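Local structure of blood group a-and b-cleaving endo-beta-galactosidase (Streptococcus pneumoniae, 2YGL) at residues I108-G112 against T138-K144; P179-N183 against V237-K241; I186-L192 against G347-A352; T263-V269 against F315-I321. The protein probably binds blood group carbohydrate antigens through two tandem CBM51 modules, the non-catalytic part of a pneumococcal family 98 glycoside hydrolase that cleaves A and B antigens. All coordinates share one frame. Residue numbers count along the deposited sequence, not the author numbering.

Contact 1 of 4, residues I108-G112 against T138-K144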
loop_
_atom_site.group_PDB
_atom_site.type_symbol
_atom_site.label_atom_id
_atom_site.label_comp_id
_atom_site.label_asym_id
_atom_site.label_seq_id
_atom_site.Cartn_x
_atom_site.Cartn_y
_atom_site.Cartn_z
ATOM N N ILE A 108 -9.040 -22.890 -0.136
ATOM C CA ILE A 108 -8.343 -21.744 0.435
ATOM C C ILE A 108 -9.350 -20.956 1.265
ATOM O O ILE A 108 -10.446 -20.636 0.795
ATOM C CB ILE A 108 -7.682 -20.845 -0.644
ATOM C CG1 ILE A 108 -6.728 -21.659 -1.539
ATOM C CG2 ILE A 108 -6.961 -19.651 -0.002
ATOM C CD1 ILE A 108 -5.534 -22.304 -0.817
ATOM N N GLU A 109 -8.969 -20.669 2.505
ATOM C CA GLU A 109 -9.841 -20.013 3.467
ATOM C C GLU A 109 -9.169 -18.755 4.004
ATOM O O GLU A 109 -7.979 -18.772 4.329
ATOM C CB GLU A 109 -10.150 -20.982 4.612
ATOM C CG GLU A 109 -11.162 -20.495 5.634
ATOM C CD GLU A 109 -11.515 -21.569 6.652
ATOM O OE1 GLU A 109 -12.054 -22.623 6.252
ATOM O OE2 GLU A 109 -11.250 -21.360 7.853
ATOM N N ILE A 110 -9.932 -17.666 4.076
ATOM C CA ILE A 110 -9.465 -16.426 4.700
ATOM C C ILE A 110 -10.440 -16.006 5.797
ATOM O O ILE A 110 -11.621 -15.760 5.526
ATOM C CB ILE A 110 -9.283 -15.272 3.677
ATOM C CG1 ILE A 110 -8.231 -15.637 2.624
ATOM C CG2 ILE A 110 -8.896 -13.973 4.396
ATOM C CD1 ILE A 110 -8.203 -14.709 1.415
ATOM N N ASP A 111 -9.934 -15.947 7.029
ATOM C CA ASP A 111 -10.710 -15.535 8.208
ATOM C C ASP A 111 -12.070 -16.236 8.332
ATOM O O ASP A 111 -13.093 -15.593 8.579
ATOM C CB ASP A 111 -10.876 -14.007 8.245
ATOM C CG ASP A 111 -9.546 -13.270 8.288
ATOM O OD1 ASP A 111 -8.588 -13.768 8.917
ATOM O OD2 ASP A 111 -9.463 -12.175 7.693
ATOM N N GLY A 112 -12.070 -17.554 8.152
ATOM C CA GLY A 112 -13.279 -18.362 8.293
ATOM C C GLY A 112 -14.127 -18.478 7.039
ATOM O O GLY A 112 -15.118 -19.211 7.026
ATOM N N THR A 138 -8.769 -12.702 -4.499
ATOM C CA THR A 138 -8.577 -11.387 -3.900
ATOM C C THR A 138 -8.550 -11.516 -2.377
ATOM O O THR A 138 -9.336 -12.263 -1.793
ATOM C CB THR A 138 -9.692 -10.399 -4.328
ATOM O OG1 THR A 138 -9.883 -10.472 -5.745
ATOM C CG2 THR A 138 -9.327 -8.967 -3.956
ATOM N N ILE A 139 -7.627 -10.798 -1.748
ATOM C CA ILE A 139 -7.534 -10.746 -0.294
ATOM C C ILE A 139 -8.144 -9.431 0.197
ATOM O O ILE A 139 -7.760 -8.358 -0.280
ATOM C CB ILE A 139 -6.064 -10.896 0.177
ATOM C CG1 ILE A 139 -5.587 -12.334 -0.044
ATOM C CG2 ILE A 139 -5.903 -10.501 1.644
ATOM C CD1 ILE A 139 -4.088 -12.512 0.056
ATOM N N PRO A 140 -9.110 -9.510 1.137
ATOM C CA PRO A 140 -9.715 -8.311 1.728
ATOM C C PRO A 140 -8.679 -7.495 2.493
ATOM O O PRO A 140 -7.776 -8.068 3.106
ATOM C CB PRO A 140 -10.760 -8.882 2.695
ATOM C CG PRO A 140 -11.022 -10.266 2.207
ATOM C CD PRO A 140 -9.709 -10.742 1.682
ATOM N N GLN A 141 -8.813 -6.170 2.453
ATOM C CA GLN A 141 -7.838 -5.259 3.064
ATOM C C GLN A 141 -7.636 -5.534 4.553
ATOM O O GLN A 141 -6.543 -5.337 5.088
ATOM C CB GLN A 141 -8.263 -3.801 2.844
ATOM C CG GLN A 141 -7.150 -2.775 3.070
ATOM C CD GLN A 141 -7.611 -1.335 2.870
ATOM O OE1 GLN A 141 -8.770 -1.073 2.532
ATOM N NE2 GLN A 141 -6.696 -0.391 3.079
ATOM N N ASN A 142 -8.696 -6.006 5.202
ATOM C CA ASN A 142 -8.704 -6.291 6.636
ATOM C C ASN A 142 -8.176 -7.678 7.032
ATOM O O ASN A 142 -8.061 -7.976 8.223
ATOM C CB ASN A 142 -10.129 -6.122 7.174
ATOM C CG ASN A 142 -11.184 -6.576 6.175
ATOM O OD1 ASN A 142 -11.631 -5.795 5.333
ATOM N ND2 ASN A 142 -11.580 -7.841 6.261
ATOM N N ALA A 143 -7.852 -8.511 6.041
ATOM C CA ALA A 143 -7.539 -9.932 6.268
ATOM C C ALA A 143 -6.412 -10.190 7.267
ATOM O O ALA A 143 -5.394 -9.498 7.265
ATOM C CB ALA A 143 -7.251 -10.635 4.952
ATOM N N LYS A 144 -6.609 -11.204 8.108
ATOM C CA LYS A 144 -5.665 -11.544 9.174
ATOM C C LYS A 144 -5.032 -12.928 9.004
ATOM O O LYS A 144 -3.865 -13.127 9.346
ATOM C CB LYS A 144 -6.351 -11.447 10.544
ATOM C CG LYS A 144 -6.643 -10.017 10.997
ATOM C CD LYS A 144 -7.537 -9.987 12.232
ATOM C CE LYS A 144 -7.757 -8.563 12.731
ATOM N NZ LYS A 144 -8.448 -7.699 11.723
#
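Ile-110, the last residue of strand 105-110, fills the apolar centre where the loop between strands 133-138 and 145-151 crosses the end of the first CBM51 beta-sandwich. Its CD1 lies 3.8 Å from Ile-139 CG1 and 4.3 Å from Pro-140 CD, while its CG2 meets Ala-143 CB at 3.8 Å. Ile-139 reaches further in, against Phe-80 and Leu-168, so the loop is tied to the interior between the two sheets. A type I turn from Pro-140 to Ala-143, closed by Ala-143 N to Pro-140 O at 3.0 Å, reverses the chain and sets Ala-143 beside Ile-110. Toward solvent the contact turns polar. Asp-111, with positive phi as the strand gives way to a turn, directs its carboxylate at the backbone of the returning chain, where OD1 also accepts from Lys-145 N. The Lys-144 side chain leads away, but its amide is held: Lys-144 N donates to Asp-111 OD2 at 3.0 Å and, weakly, to Asp-111 OD1 at 3.3 Å.

Contact 2 of 4, residues P179-N183 against V237-K241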
loop_
_atom_site.group_PDB
_atom_site.type_symbol
_atom_site.label_atom_id
_atom_site.label_comp_id
_atom_site.label_asym_id
_atom_site.label_seq_id
_atom_site.Cartn_x
_atom_site.Cartn_y
_atom_site.Cartn_z
ATOM N N PRO A 179 5.131 13.458 9.035
ATOM C CA PRO A 179 6.136 14.511 8.891
ATOM C C PRO A 179 7.540 13.940 8.680
ATOM O O PRO A 179 8.268 14.420 7.808
ATOM C CB PRO A 179 6.037 15.263 10.217
ATOM C CG PRO A 179 4.605 15.123 10.596
ATOM C CD PRO A 179 4.204 13.742 10.149
ATOM N N ASP A 180 7.896 12.911 9.453
ATOM C CA ASP A 180 9.174 12.204 9.300
ATOM C C ASP A 180 9.429 11.719 7.873
ATOM O O ASP A 180 10.527 11.897 7.340
ATOM C CB ASP A 180 9.256 11.011 10.262
ATOM C CG ASP A 180 9.731 11.403 11.646
ATOM O OD1 ASP A 180 10.391 12.456 11.783
ATOM O OD2 ASP A 180 9.451 10.648 12.602
ATOM N N LEU A 181 8.412 11.105 7.268
ATOM C CA LEU A 181 8.518 10.576 5.909
ATOM C C LEU A 181 8.761 11.688 4.887
ATOM O O LEU A 181 9.598 11.544 3.996
ATOM C CB LEU A 181 7.272 9.758 5.542
ATOM C CG LEU A 181 7.160 9.226 4.106
ATOM C CD1 LEU A 181 8.279 8.242 3.769
ATOM C CD2 LEU A 181 5.800 8.589 3.872
ATOM N N LEU A 182 8.029 12.793 5.023
ATOM C CA LEU A 182 8.202 13.937 4.129
ATOM C C LEU A 182 9.537 14.646 4.360
ATOM O O LEU A 182 10.083 15.258 3.441
ATOM C CB LEU A 182 7.020 14.916 4.239
ATOM C CG LEU A 182 5.620 14.384 3.890
ATOM C CD1 LEU A 182 4.597 15.511 3.856
ATOM C CD2 LEU A 182 5.608 13.615 2.566
ATOM N N ASN A 183 10.059 14.543 5.583
ATOM C CA ASN A 183 11.376 15.085 5.928
ATOM C C ASN A 183 12.542 14.234 5.422
ATOM O O ASN A 183 13.602 14.766 5.086
ATOM C CB ASN A 183 11.499 15.296 7.441
ATOM C CG ASN A 183 10.737 16.519 7.929
ATOM O OD1 ASN A 183 10.223 16.540 9.050
ATOM N ND2 ASN A 183 10.659 17.541 7.088
ATOM N N VAL A 237 6.593 20.804 14.986
ATOM C CA VAL A 237 7.450 20.002 14.111
ATOM C C VAL A 237 7.987 20.857 12.962
ATOM O O VAL A 237 7.221 21.538 12.271
ATOM C CB VAL A 237 6.693 18.766 13.534
ATOM C CG1 VAL A 237 7.608 17.931 12.637
ATOM C CG2 VAL A 237 6.127 17.899 14.652
ATOM N N GLU A 238 9.305 20.816 12.766
ATOM C CA GLU A 238 9.951 21.514 11.655
ATOM C C GLU A 238 9.940 20.678 10.381
ATOM O O GLU A 238 10.048 19.451 10.432
ATOM C CB GLU A 238 11.393 21.875 12.001
ATOM C CG GLU A 238 11.535 23.016 12.988
ATOM C CD GLU A 238 12.972 23.460 13.150
ATOM O OE1 GLU A 238 13.833 22.601 13.438
ATOM O OE2 GLU A 238 13.240 24.670 12.992
ATOM N N PHE A 239 9.818 21.354 9.243
ATOM C CA PHE A 239 9.875 20.702 7.941
ATOM C C PHE A 239 11.109 21.156 7.170
ATOM O O PHE A 239 11.401 22.350 7.097
ATOM C CB PHE A 239 8.603 20.985 7.135
ATOM C CG PHE A 239 7.415 20.177 7.573
ATOM C CD1 PHE A 239 6.617 20.599 8.633
ATOM C CD2 PHE A 239 7.096 18.988 6.929
ATOM C CE1 PHE A 239 5.518 19.846 9.044
ATOM C CE2 PHE A 239 6.002 18.231 7.329
ATOM C CZ PHE A 239 5.210 18.660 8.389
ATOM N N ASN A 240 11.838 20.192 6.613
ATOM C CA ASN A 240 13.012 20.474 5.792
ATOM C C ASN A 240 12.640 21.192 4.501
ATOM O O ASN A 240 13.372 22.061 4.031
ATOM C CB ASN A 240 13.764 19.181 5.451
ATOM C CG ASN A 240 14.377 18.505 6.672
ATOM O OD1 ASN A 240 14.761 19.161 7.645
ATOM N ND2 ASN A 240 14.486 17.181 6.615
ATOM N N LYS A 241 11.498 20.816 3.929
ATOM C CA LYS A 241 11.069 21.342 2.638
ATOM C C LYS A 241 9.644 21.880 2.702
ATOM O O LYS A 241 8.841 21.434 3.522
ATOM C CB LYS A 241 11.158 20.257 1.553
ATOM C CG LYS A 241 12.520 19.567 1.411
ATOM C CD LYS A 241 13.568 20.471 0.769
ATOM C CE LYS A 241 13.363 20.614 -0.730
ATOM N NZ LYS A 241 14.311 21.607 -1.287
HETATM O O HOH W 1 9.986 18.229 4.444
#
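Pro-179 opens helix 179-184, which lies beside the hairpin strand 235-239 in the second CBM51 module; the short axes run 9.1 Å apart at 24°, nearly parallel. Pro-179 CB packs on Val-237 CG1 and on Phe-239 CZ, both at 3.9 Å, so the proline meets the outer end of the phenylalanine ring. Three residues on, Leu-182 points its CA-to-CB bond toward the strand, but its side chain packs on Ile-266 and Tyr-268 of strand 262-271. Its carbonyl joins the contact through a water, which accepts from Lys-241 N at 3.0 Å and donates weakly to Leu-182 O at 3.1 Å; Leu-182 O also takes a hydrogen bond from Tyr-191 OH. Asn-183, whose backbone N closes a helical turn on Pro-179 O at 2.9 Å, wedges its side chain between helix and strand, against the backbone from Glu-238 to Asn-240. Asn-240 ND2 donates to Asn-183 O at 3.0 Å, while Asn-240 OD1 takes a hydrogen bond from Lys-227. The chemistry is thus graded, apolar at the start of the helix and polar toward its end, where the carbonyls of Leu-182 and Asn-183 are met by a water (weakly) and by the Asn-240 amide.

Contact 3 of 4, residues I186-L192 against G347-A352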
loop_
_atom_site.group_PDB
_atom_site.type_symbol
_atom_site.label_atom_id
_atom_site.label_comp_id
_atom_site.label_asym_id
_atom_site.label_seq_id
_atom_site.Cartn_x
_atom_site.Cartn_y
_atom_site.Cartn_z
ATOM N N ILE A 186 10.540 10.732 -0.257
ATOM C CA ILE A 186 9.886 9.573 -0.861
ATOM C C ILE A 186 10.456 9.369 -2.263
ATOM O O ILE A 186 10.568 10.324 -3.036
ATOM C CB ILE A 186 8.340 9.755 -0.952
ATOM C CG1 ILE A 186 7.747 10.135 0.411
ATOM C CG2 ILE A 186 7.669 8.490 -1.506
ATOM C CD1 ILE A 186 6.285 10.559 0.361
ATOM N N ASN A 187 10.828 8.128 -2.579
ATOM C CA ASN A 187 11.252 7.765 -3.934
ATOM C C ASN A 187 10.168 8.105 -4.948
ATOM O O ASN A 187 9.025 7.670 -4.813
ATOM C CB ASN A 187 11.589 6.271 -4.024
ATOM C CG ASN A 187 12.907 5.917 -3.354
ATOM O OD1 ASN A 187 13.682 6.792 -2.949
ATOM N ND2 ASN A 187 13.174 4.620 -3.241
ATOM N N GLY A 188 10.533 8.898 -5.950
ATOM C CA GLY A 188 9.589 9.332 -6.981
ATOM C C GLY A 188 8.845 10.604 -6.617
ATOM O O GLY A 188 8.036 11.105 -7.404
ATOM N N GLY A 189 9.113 11.120 -5.420
ATOM C CA GLY A 189 8.538 12.384 -4.970
ATOM C C GLY A 189 9.430 13.549 -5.347
ATOM O O GLY A 189 10.643 13.504 -5.137
ATOM N N VAL A 190 8.831 14.589 -5.922
ATOM C CA VAL A 190 9.552 15.813 -6.246
ATOM C C VAL A 190 8.948 16.960 -5.437
ATOM O O VAL A 190 7.753 17.254 -5.560
ATOM C CB VAL A 190 9.513 16.118 -7.764
ATOM C CG1 VAL A 190 10.054 17.512 -8.066
ATOM C CG2 VAL A 190 10.302 15.068 -8.541
ATOM N N TYR A 191 9.776 17.584 -4.598
ATOM C CA TYR A 191 9.347 18.716 -3.777
ATOM C C TYR A 191 9.007 19.923 -4.643
ATOM O O TYR A 191 9.755 20.272 -5.561
ATOM C CB TYR A 191 10.426 19.097 -2.758
ATOM C CG TYR A 191 10.691 18.037 -1.723
ATOM C CD1 TYR A 191 9.777 17.795 -0.700
ATOM C CD2 TYR A 191 11.858 17.274 -1.763
ATOM C CE1 TYR A 191 10.013 16.820 0.256
ATOM C CE2 TYR A 191 12.107 16.295 -0.809
ATOM C CZ TYR A 191 11.180 16.074 0.196
ATOM O OH TYR A 191 11.411 15.112 1.145
ATOM N N LEU A 192 7.876 20.555 -4.340
ATOM C CA LEU A 192 7.429 21.733 -5.086
ATOM C C LEU A 192 8.449 22.870 -5.038
ATOM O O LEU A 192 8.675 23.548 -6.044
ATOM C CB LEU A 192 6.057 22.204 -4.598
ATOM C CG LEU A 192 4.836 21.592 -5.295
ATOM C CD1 LEU A 192 4.678 20.100 -5.006
ATOM C CD2 LEU A 192 3.581 22.336 -4.886
ATOM N N GLY A 347 6.464 20.085 3.548
ATOM C CA GLY A 347 6.845 18.859 2.844
ATOM C C GLY A 347 6.210 18.695 1.475
ATOM O O GLY A 347 6.229 17.598 0.913
ATOM N N ALA A 348 5.664 19.788 0.936
ATOM C CA ALA A 348 4.894 19.771 -0.315
ATOM C C ALA A 348 5.636 19.098 -1.466
ATOM O O ALA A 348 6.728 19.527 -1.844
ATOM C CB ALA A 348 4.477 21.181 -0.707
ATOM N N LEU A 349 5.033 18.045 -2.013
ATOM C CA LEU A 349 5.646 17.283 -3.101
ATOM C C LEU A 349 4.635 16.734 -4.119
ATOM O O LEU A 349 3.437 16.636 -3.836
ATOM C CB LEU A 349 6.542 16.162 -2.543
ATOM C CG LEU A 349 5.958 15.002 -1.730
ATOM C CD1 LEU A 349 5.345 13.938 -2.640
ATOM C CD2 LEU A 349 7.049 14.381 -0.865
ATOM N N PHE A 350 5.145 16.400 -5.304
ATOM C CA PHE A 350 4.375 15.751 -6.362
ATOM C C PHE A 350 4.834 14.306 -6.552
ATOM O O PHE A 350 6.015 13.996 -6.377
ATOM C CB PHE A 350 4.563 16.487 -7.696
ATOM C CG PHE A 350 3.771 17.761 -7.831
ATOM C CD1 PHE A 350 2.446 17.839 -7.409
ATOM C CD2 PHE A 350 4.345 18.878 -8.437
ATOM C CE1 PHE A 350 1.718 19.019 -7.557
ATOM C CE2 PHE A 350 3.625 20.058 -8.591
ATOM C CZ PHE A 350 2.310 20.130 -8.152
ATOM N N MET A 351 3.900 13.430 -6.919
ATOM C CA MET A 351 4.224 12.062 -7.326
ATOM C C MET A 351 3.879 11.856 -8.802
ATOM O O MET A 351 2.908 12.424 -9.304
ATOM C CB MET A 351 3.461 11.033 -6.481
ATOM C CG MET A 351 3.718 11.082 -4.973
ATOM S SD MET A 351 5.337 10.465 -4.464
ATOM C CE MET A 351 5.249 8.748 -4.986
ATOM N N ALA A 352 4.681 11.045 -9.490
ATOM C CA ALA A 352 4.396 10.654 -10.871
ATOM C C ALA A 352 4.249 9.137 -10.985
ATOM O O ALA A 352 5.209 8.390 -10.785
ATOM C CB ALA A 352 5.477 11.169 -11.819
#
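Backbone hydrogen bonds make this a short antiparallel pairing between strand 189-191 and the last strand of the second module. Val-190 and Phe-350 form a hydrogen-bonded pair, Val-190 N to Phe-350 O at 2.9 Å and Phe-350 N to Val-190 O at 2.8 Å; Leu-192 N to Ala-348 O, 2.9 Å, adds a third bond as segment 186-192 leaves the strand. CA-H...O contacts supplement them, as from Gly-189 CA to Phe-350 O at 3.3 Å. A type II turn from Ile-186 to Gly-189 leads into the pairing, with Gly-188 at positive phi. Gly-189 leaves room for its neighbours: its CA is 3.8 Å from Met-351 SD, and a CB there would crowd Leu-349 CD1. Apolar contacts occupy both faces. On that of Tyr-191 and Leu-349, Tyr-191 CE1 meets Leu-349 CD2 at 4.0 Å, and Ile-186 adds CD1 to Leu-349 CD2 at 4.1 Å and CG2 to Met-351 CE at 4.2 Å. On the face of Val-190 and Phe-350, the end of the Leu-192 side chain comes in, CD1 3.6 Å from the centroid of the Phe-350 ring, a CH-pi contact over its face. Strand 189-191 edges one sheet of the beta-sandwich: strand 262-271 pairs with the far edge of strand 343-352, helix 179-184 covers Ile-186 and Leu-349, with Tyr-191 OH bonded to Leu-182 O, and Leu-192 and Phe-350 face strand 327-334 of the opposing sheet.

Contact 4 of 4, residues T263-V269 against F315-I321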
loop_
_atom_site.group_PDB
_atom_site.type_symbol
_atom_site.label_atom_id
_atom_site.label_comp_id
_atom_site.label_asym_id
_atom_site.label_seq_id
_atom_site.Cartn_x
_atom_site.Cartn_y
_atom_site.Cartn_z
ATOM N N THR A 263 0.454 12.507 -10.620
ATOM C CA THR A 263 -0.695 11.729 -10.157
ATOM C C THR A 263 -1.146 12.053 -8.733
ATOM O O THR A 263 -2.240 11.659 -8.329
ATOM C CB THR A 263 -0.411 10.214 -10.233
ATOM O OG1 THR A 263 0.766 9.917 -9.472
ATOM C CG2 THR A 263 -0.214 9.767 -11.681
ATOM N N ARG A 264 -0.313 12.764 -7.978
ATOM C CA ARG A 264 -0.549 12.933 -6.544
ATOM C C ARG A 264 0.108 14.201 -5.996
ATOM O O ARG A 264 1.214 14.563 -6.401
ATOM C CB ARG A 264 -0.010 11.703 -5.806
ATOM C CG ARG A 264 -0.640 11.392 -4.459
ATOM C CD ARG A 264 -0.051 10.094 -3.917
ATOM N NE ARG A 264 -0.415 9.833 -2.527
ATOM C CZ ARG A 264 0.174 8.925 -1.752
ATOM N NH1 ARG A 264 1.168 8.179 -2.225
ATOM N NH2 ARG A 264 -0.228 8.762 -0.497
ATOM N N PHE A 265 -0.591 14.873 -5.084
ATOM C CA PHE A 265 -0.037 16.017 -4.359
ATOM C C PHE A 265 -0.103 15.762 -2.854
ATOM O O PHE A 265 -1.171 15.447 -2.322
ATOM C CB PHE A 265 -0.771 17.312 -4.734
ATOM C CG PHE A 265 -0.435 18.486 -3.846
ATOM C CD1 PHE A 265 0.798 19.125 -3.946
ATOM C CD2 PHE A 265 -1.358 18.953 -2.913
ATOM C CE1 PHE A 265 1.111 20.206 -3.128
ATOM C CE2 PHE A 265 -1.055 20.033 -2.090
ATOM C CZ PHE A 265 0.182 20.663 -2.200
ATOM N N ILE A 266 1.041 15.892 -2.180
ATOM C CA ILE A 266 1.149 15.633 -0.739
ATOM C C ILE A 266 1.726 16.836 -0.004
ATOM O O ILE A 266 2.813 17.304 -0.342
ATOM C CB ILE A 266 2.088 14.435 -0.417
ATOM C CG1 ILE A 266 1.900 13.273 -1.402
ATOM C CG2 ILE A 266 1.924 13.992 1.050
ATOM C CD1 ILE A 266 0.634 12.525 -1.225
ATOM N N SER A 267 1.008 17.308 1.015
ATOM C CA SER A 267 1.499 18.388 1.875
ATOM C C SER A 267 0.719 18.505 3.177
ATOM O O SER A 267 -0.501 18.326 3.202
ATOM C CB SER A 267 1.444 19.734 1.144
ATOM O OG SER A 267 2.081 20.745 1.902
ATOM N N TYR A 268 1.436 18.806 4.256
ATOM C CA TYR A 268 0.810 19.310 5.473
ATOM C C TYR A 268 0.553 20.803 5.303
ATOM O O TYR A 268 1.354 21.504 4.687
ATOM C CB TYR A 268 1.680 19.028 6.703
ATOM C CG TYR A 268 1.652 17.574 7.102
ATOM C CD1 TYR A 268 0.626 17.069 7.909
ATOM C CD2 TYR A 268 2.629 16.693 6.651
ATOM C CE1 TYR A 268 0.589 15.723 8.266
ATOM C CE2 TYR A 268 2.602 15.348 7.001
ATOM C CZ TYR A 268 1.579 14.871 7.806
ATOM O OH TYR A 268 1.557 13.541 8.147
ATOM N N VAL A 269 -0.575 21.276 5.831
ATOM C CA VAL A 269 -1.000 22.665 5.645
ATOM C C VAL A 269 -1.447 23.276 6.970
ATOM O O VAL A 269 -2.272 22.698 7.681
ATOM C CB VAL A 269 -2.157 22.792 4.602
ATOM C CG1 VAL A 269 -2.527 24.257 4.364
ATOM C CG2 VAL A 269 -1.785 22.136 3.283
ATOM N N PHE A 315 -3.200 20.170 8.891
ATOM C CA PHE A 315 -3.887 19.020 8.292
ATOM C C PHE A 315 -3.135 18.447 7.092
ATOM O O PHE A 315 -2.445 19.177 6.375
ATOM C CB PHE A 315 -5.342 19.359 7.925
ATOM C CG PHE A 315 -5.497 20.599 7.082
ATOM C CD1 PHE A 315 -5.671 21.844 7.679
ATOM C CD2 PHE A 315 -5.496 20.518 5.694
ATOM C CE1 PHE A 315 -5.821 22.992 6.908
ATOM C CE2 PHE A 315 -5.646 21.661 4.911
ATOM C CZ PHE A 315 -5.808 22.902 5.521
ATOM N N LEU A 316 -3.272 17.136 6.890
ATOM C CA LEU A 316 -2.654 16.465 5.753
ATOM C C LEU A 316 -3.525 16.593 4.512
ATOM O O LEU A 316 -4.701 16.221 4.524
ATOM C CB LEU A 316 -2.376 14.987 6.061
ATOM C CG LEU A 316 -1.755 14.120 4.950
ATOM C CD1 LEU A 316 -0.402 14.656 4.474
ATOM C CD2 LEU A 316 -1.622 12.671 5.398
ATOM N N VAL A 317 -2.939 17.141 3.451
ATOM C CA VAL A 317 -3.576 17.169 2.141
ATOM C C VAL A 317 -2.915 16.096 1.284
ATOM O O VAL A 317 -1.710 16.146 1.023
ATOM C CB VAL A 317 -3.458 18.551 1.454
ATOM C CG1 VAL A 317 -4.029 18.498 0.040
ATOM C CG2 VAL A 317 -4.170 19.616 2.270
ATOM N N ASP A 318 -3.713 15.119 0.868
ATOM C CA ASP A 318 -3.234 14.022 0.039
ATOM C C ASP A 318 -4.297 13.730 -1.010
ATOM O O ASP A 318 -5.284 13.046 -0.733
ATOM C CB ASP A 318 -2.950 12.788 0.907
ATOM C CG ASP A 318 -2.369 11.625 0.114
ATOM O OD1 ASP A 318 -2.326 11.683 -1.137
ATOM O OD2 ASP A 318 -1.946 10.639 0.752
ATOM N N VAL A 319 -4.089 14.259 -2.214
ATOM C CA VAL A 319 -5.113 14.224 -3.257
ATOM C C VAL A 319 -4.560 13.715 -4.592
ATOM O O VAL A 319 -3.435 14.044 -4.980
ATOM C CB VAL A 319 -5.817 15.617 -3.405
ATOM C CG1 VAL A 319 -4.830 16.709 -3.836
ATOM C CG2 VAL A 319 -7.014 15.547 -4.351
ATOM N N GLU A 320 -5.358 12.894 -5.275
ATOM C CA GLU A 320 -5.021 12.407 -6.609
ATOM C C GLU A 320 -5.143 13.528 -7.631
ATOM O O GLU A 320 -6.104 14.296 -7.606
ATOM C CB GLU A 320 -5.939 11.249 -7.020
ATOM C CG GLU A 320 -5.653 9.925 -6.325
ATOM C CD GLU A 320 -6.520 8.781 -6.840
ATOM O OE1 GLU A 320 -7.541 9.039 -7.519
ATOM O OE2 GLU A 320 -6.179 7.610 -6.563
ATOM N N ILE A 321 -4.163 13.616 -8.522
ATOM C CA ILE A 321 -4.216 14.553 -9.639
ATOM C C ILE A 321 -4.774 13.806 -10.849
ATOM O O ILE A 321 -4.233 12.764 -11.229
ATOM C CB ILE A 321 -2.815 15.143 -9.972
ATOM C CG1 ILE A 321 -2.136 15.733 -8.721
ATOM C CG2 ILE A 321 -2.903 16.164 -11.106
ATOM C CD1 ILE A 321 -2.930 16.804 -7.981
#
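A classic beta bulge marks one end of this pairing: Thr-263 and Arg-264 both stand opposite Met-351 of the neighbouring strand 343-352. From the bulge, Arg-264 reaches across to Asp-318 on the partner strand in a two-pronged salt bridge, NE to OD1 at 3.0 Å and NH2 to OD2 at 2.8 Å; its NH1 bonds Thr-174, in the loop before helix 179-184. The backbone ladder is regular, with paired bonds at Phe-265/Val-319, Ser-267/Val-317 and Val-269/Phe-315, the shortest from Val-317 N to Ser-267 O at 2.7 Å. On the salt-bridge face, Leu-316 CD1 lies 3.9 Å from the centroid of the Tyr-268 ring, over its face, and helix 179-184 covers Ile-266 and Tyr-268. The other face is mostly apolar, Ser-267 excepted: Val-269 CG2 touches Val-317 CG2 at 3.6 Å, Phe-265 CB meets Ile-321 CD1 at 3.9 Å, and Val-269 CB sits over the Phe-315 ring. Phe-315, Val-317, Val-319 and Ile-321 pack on strand 295-299 of the second sheet, as in an antiparallel beta-sandwich, the CBM51 fold.

Contact 1 belongs to the first module, with its centre 30 Å or more from those of the other three, which cluster in the second. Contacts 3 and 4 share a sheet, because strand 262-271 pairs with strand 343-352: Met-351 O and Thr-263 N are 2.8 Å apart. Both rest on backbone ladders with interior side chains, and contact 4 buries more area. Contact 2, between helix and hairpin, alone is a surface contact, the others being partly buried; it relies on proline packing, one side-chain amide bond and a water, and its helix also lies over contacts 3 and 4 through Leu-182. Contact 1 lacks a ladder between its segments and combines one isoleucine cluster with a carboxylate holding a loop amide.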